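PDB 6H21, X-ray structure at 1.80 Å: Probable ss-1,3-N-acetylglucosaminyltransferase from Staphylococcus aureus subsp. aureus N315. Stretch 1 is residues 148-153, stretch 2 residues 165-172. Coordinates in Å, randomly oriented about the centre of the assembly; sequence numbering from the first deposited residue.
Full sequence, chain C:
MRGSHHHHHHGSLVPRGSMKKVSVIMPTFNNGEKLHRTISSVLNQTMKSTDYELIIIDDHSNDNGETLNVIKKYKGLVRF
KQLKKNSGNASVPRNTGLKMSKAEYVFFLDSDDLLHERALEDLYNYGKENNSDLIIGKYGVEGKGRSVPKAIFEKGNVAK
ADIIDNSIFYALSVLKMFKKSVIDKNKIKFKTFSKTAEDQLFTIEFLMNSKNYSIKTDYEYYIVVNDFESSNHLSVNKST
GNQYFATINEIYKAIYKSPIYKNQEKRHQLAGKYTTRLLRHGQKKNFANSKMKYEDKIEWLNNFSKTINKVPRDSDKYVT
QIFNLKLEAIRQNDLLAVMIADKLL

Stretch 1 (148-153) VPKAIF
Stretch 2 165-172: DNSIFYAL

Two short pieces of one chain, each ending in or containing a single 3-10 turn, pack here without one direct hydrogen bond, burying 294 Å² in total. Stretch 1 starts extended, with Val148 at phi/psi -114/159 and Pro149 at -56/148; Lys150 (-133/-44) then leads into a 3-10 segment at 151-153, closed by Phe153 N to Lys150 O at 3.0 Å. Stretch 2 enters through Asn166 (-113/13) and Ser167, whose positive phi (62/41) is unusual for a residue with a side chain. A 3-10 segment follows at 168-170, held by Tyr170 N to Ser167 O at 3.2 Å and Ala171 N to Ile168 O at 3.0 Å, and Ala171 leaves it at -146/64.

The register runs antiparallel in sequence: Pro149 CA lies 5.7 Å from Ala171 CA, and Ile152 CA 5.1 Å from Asn166 CA. At the second pair the backbones come close enough for a CA-H...O contact, Ile152 CA to Asn166 O at 3.3 Å with 142° at the hydrogen. Beside it, one water bridges the two stretches, accepting from Ile152 N at 2.9 Å and donating to Ser167 O at 3.1 Å. That carbonyl thus serves both its own turn and the water, while the water satisfies an amide that has no direct partner across the contact.

Ile152 is the largest contributor, with 85 Å² covered. Its CA-to-CB bond points sideways, so reach depends on the rotamer: chi1 t (-177°) and chi2 t, stretched to 153°, set Ile152 CD1 3.9 Å from Ile168 CG1; Ile152 CG2 and Ile152 CD1 each lie about 4.1 Å from Ala171 CB. One side chain therefore touches the first residue of the 3-10 segment and the residue just after it. Ile168 adopts chi1 m and chi2 t; although its CA-to-CB bond points away, its CG1 still meets Ile152.

Ala171 points toward stretch 1, and its lone methyl receives two neighbours, Ile152 and Pro149, whose CG lies 3.7 Å from Ala171 CB. Pro149, C-gamma exo, also brings CG to 3.6 Å from Tyr170 O. Tyr170 itself, chi1 m and chi2 81°, leads its ring end away, and its OH is hydrogen-bonded elsewhere in the structure.

Ala151 and Ser167 point toward each other, Ala151 CB lying 3.9 Å from Ser167 OG at chi1 m, a contact without a hydrogen bond. Asn166, m with chi2 111°, engages through its backbone carbonyl, its OD1 being satisfied elsewhere. The pattern is economical: Pro149, Ala151, Ser167 and Ala171 direct their CA-to-CB bonds toward the other stretch, one extended isoleucine makes the largest contribution, and a water links Ile152 N to Ser167 O.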

# COMPACT_ATOMS: atom_id res chain seq x y z
N VAL C 148 33.94 -3.97 -1.03
CA VAL C 148 34.14 -5.42 -0.98
C VAL C 148 33.43 -5.95 0.26
O VAL C 148 33.10 -5.16 1.16
CB VAL C 148 35.65 -5.77 -1.03
CG1 VAL C 148 36.27 -5.30 -2.34
CG2 VAL C 148 36.43 -5.20 0.16
N PRO C 149 33.09 -7.27 0.33
CA PRO C 149 32.40 -7.84 1.49
C PRO C 149 33.18 -7.58 2.78
O PRO C 149 34.43 -7.54 2.75
CB PRO C 149 32.33 -9.35 1.21
CG PRO C 149 32.46 -9.47 -0.29
CD PRO C 149 33.28 -8.27 -0.74
N LYS C 150 32.43 -7.43 3.88
CA LYS C 150 32.96 -7.02 5.19
C LYS C 150 32.43 -7.94 6.31
O LYS C 150 33.19 -8.37 7.16
CB LYS C 150 32.63 -5.55 5.44
N ALA C 151 31.13 -8.27 6.30
CA ALA C 151 30.53 -9.06 7.38
C ALA C 151 31.23 -10.42 7.54
O ALA C 151 31.44 -10.87 8.65
CB ALA C 151 29.06 -9.24 7.15
N ILE C 152 31.56 -11.09 6.42
CA ILE C 152 32.22 -12.39 6.45
C ILE C 152 33.53 -12.32 7.24
O ILE C 152 33.92 -13.32 7.84
CB ILE C 152 32.44 -12.95 5.03
CG1 ILE C 152 33.07 -14.35 5.07
CG2 ILE C 152 33.26 -12.01 4.16
CD1 ILE C 152 32.75 -15.21 3.88
N PHE C 153 34.22 -11.17 7.23
CA PHE C 153 35.53 -11.09 7.87
C PHE C 153 35.48 -10.47 9.27
O PHE C 153 36.52 -10.30 9.86
CB PHE C 153 36.52 -10.33 6.98
CG PHE C 153 36.57 -10.86 5.57
CD1 PHE C 153 37.10 -12.12 5.30
CD2 PHE C 153 36.07 -10.12 4.52
CE1 PHE C 153 37.12 -12.61 4.01
CE2 PHE C 153 36.11 -10.60 3.22
CZ PHE C 153 36.63 -11.85 2.97
N ASP C 165 25.79 -18.00 9.51
CA ASP C 165 26.41 -17.25 10.60
C ASP C 165 27.58 -16.38 10.10
O ASP C 165 27.92 -15.42 10.77
CB ASP C 165 26.98 -18.16 11.69
CG ASP C 165 25.97 -19.07 12.37
OD1 ASP C 165 24.74 -18.79 12.33
OD2 ASP C 165 26.42 -20.07 12.97
N ASN C 166 28.23 -16.74 8.99
CA ASN C 166 29.42 -16.04 8.54
C ASN C 166 29.14 -15.30 7.23
O ASN C 166 30.08 -14.88 6.52
CB ASN C 166 30.60 -16.99 8.41
CG ASN C 166 30.97 -17.68 9.71
OD1 ASN C 166 30.79 -18.89 9.85
ND2 ASN C 166 31.50 -16.91 10.66
N SER C 167 27.85 -15.20 6.88
CA SER C 167 27.38 -14.26 5.87
C SER C 167 28.00 -14.56 4.50
O SER C 167 28.34 -13.63 3.78
CB SER C 167 27.69 -12.84 6.29
OG SER C 167 26.96 -12.48 7.45
N ILE C 168 28.10 -15.85 4.13
CA ILE C 168 28.84 -16.24 2.92
C ILE C 168 28.03 -15.87 1.68
O ILE C 168 28.62 -15.58 0.64
CB ILE C 168 29.26 -17.73 2.96
CG1 ILE C 168 30.04 -18.04 4.23
CG2 ILE C 168 30.04 -18.13 1.71
CD1 ILE C 168 30.66 -19.42 4.25
N PHE C 169 26.69 -15.80 1.78
CA PHE C 169 25.87 -15.41 0.63
C PHE C 169 26.08 -13.94 0.23
O PHE C 169 25.59 -13.54 -0.81
CB PHE C 169 24.38 -15.62 0.90
CG PHE C 169 23.90 -17.04 0.73
CD1 PHE C 169 24.63 -17.97 0.02
CD2 PHE C 169 22.69 -17.43 1.27
CE1 PHE C 169 24.18 -19.28 -0.11
CE2 PHE C 169 22.22 -18.73 1.12
CZ PHE C 169 22.96 -19.64 0.41
N TYR C 170 26.83 -13.18 1.02
CA TYR C 170 27.15 -11.80 0.69
C TYR C 170 28.58 -11.67 0.15
O TYR C 170 29.08 -10.58 0.02
CB TYR C 170 26.90 -10.92 1.93
CG TYR C 170 25.44 -10.89 2.30
CD1 TYR C 170 24.88 -11.93 3.02
CD2 TYR C 170 24.61 -9.88 1.87
CE1 TYR C 170 23.53 -11.94 3.33
CE2 TYR C 170 23.26 -9.87 2.17
CZ TYR C 170 22.72 -10.90 2.90
OH TYR C 170 21.39 -10.90 3.21
N ALA C 171 29.23 -12.80 -0.14
CA ALA C 171 30.62 -12.85 -0.59
C ALA C 171 30.79 -14.01 -1.57
O ALA C 171 31.53 -14.96 -1.34
CB ALA C 171 31.53 -12.98 0.61
N LEU C 172 30.10 -13.90 -2.71
CA LEU C 172 29.91 -15.00 -3.62
C LEU C 172 30.78 -14.87 -4.87
O LEU C 172 30.61 -15.66 -5.82
CB LEU C 172 28.43 -15.05 -3.98
CG LEU C 172 27.51 -15.60 -2.90
CD1 LEU C 172 26.07 -15.58 -3.39
CD2 LEU C 172 27.92 -17.00 -2.47
O HOH W 1 29.98 -11.05 4.00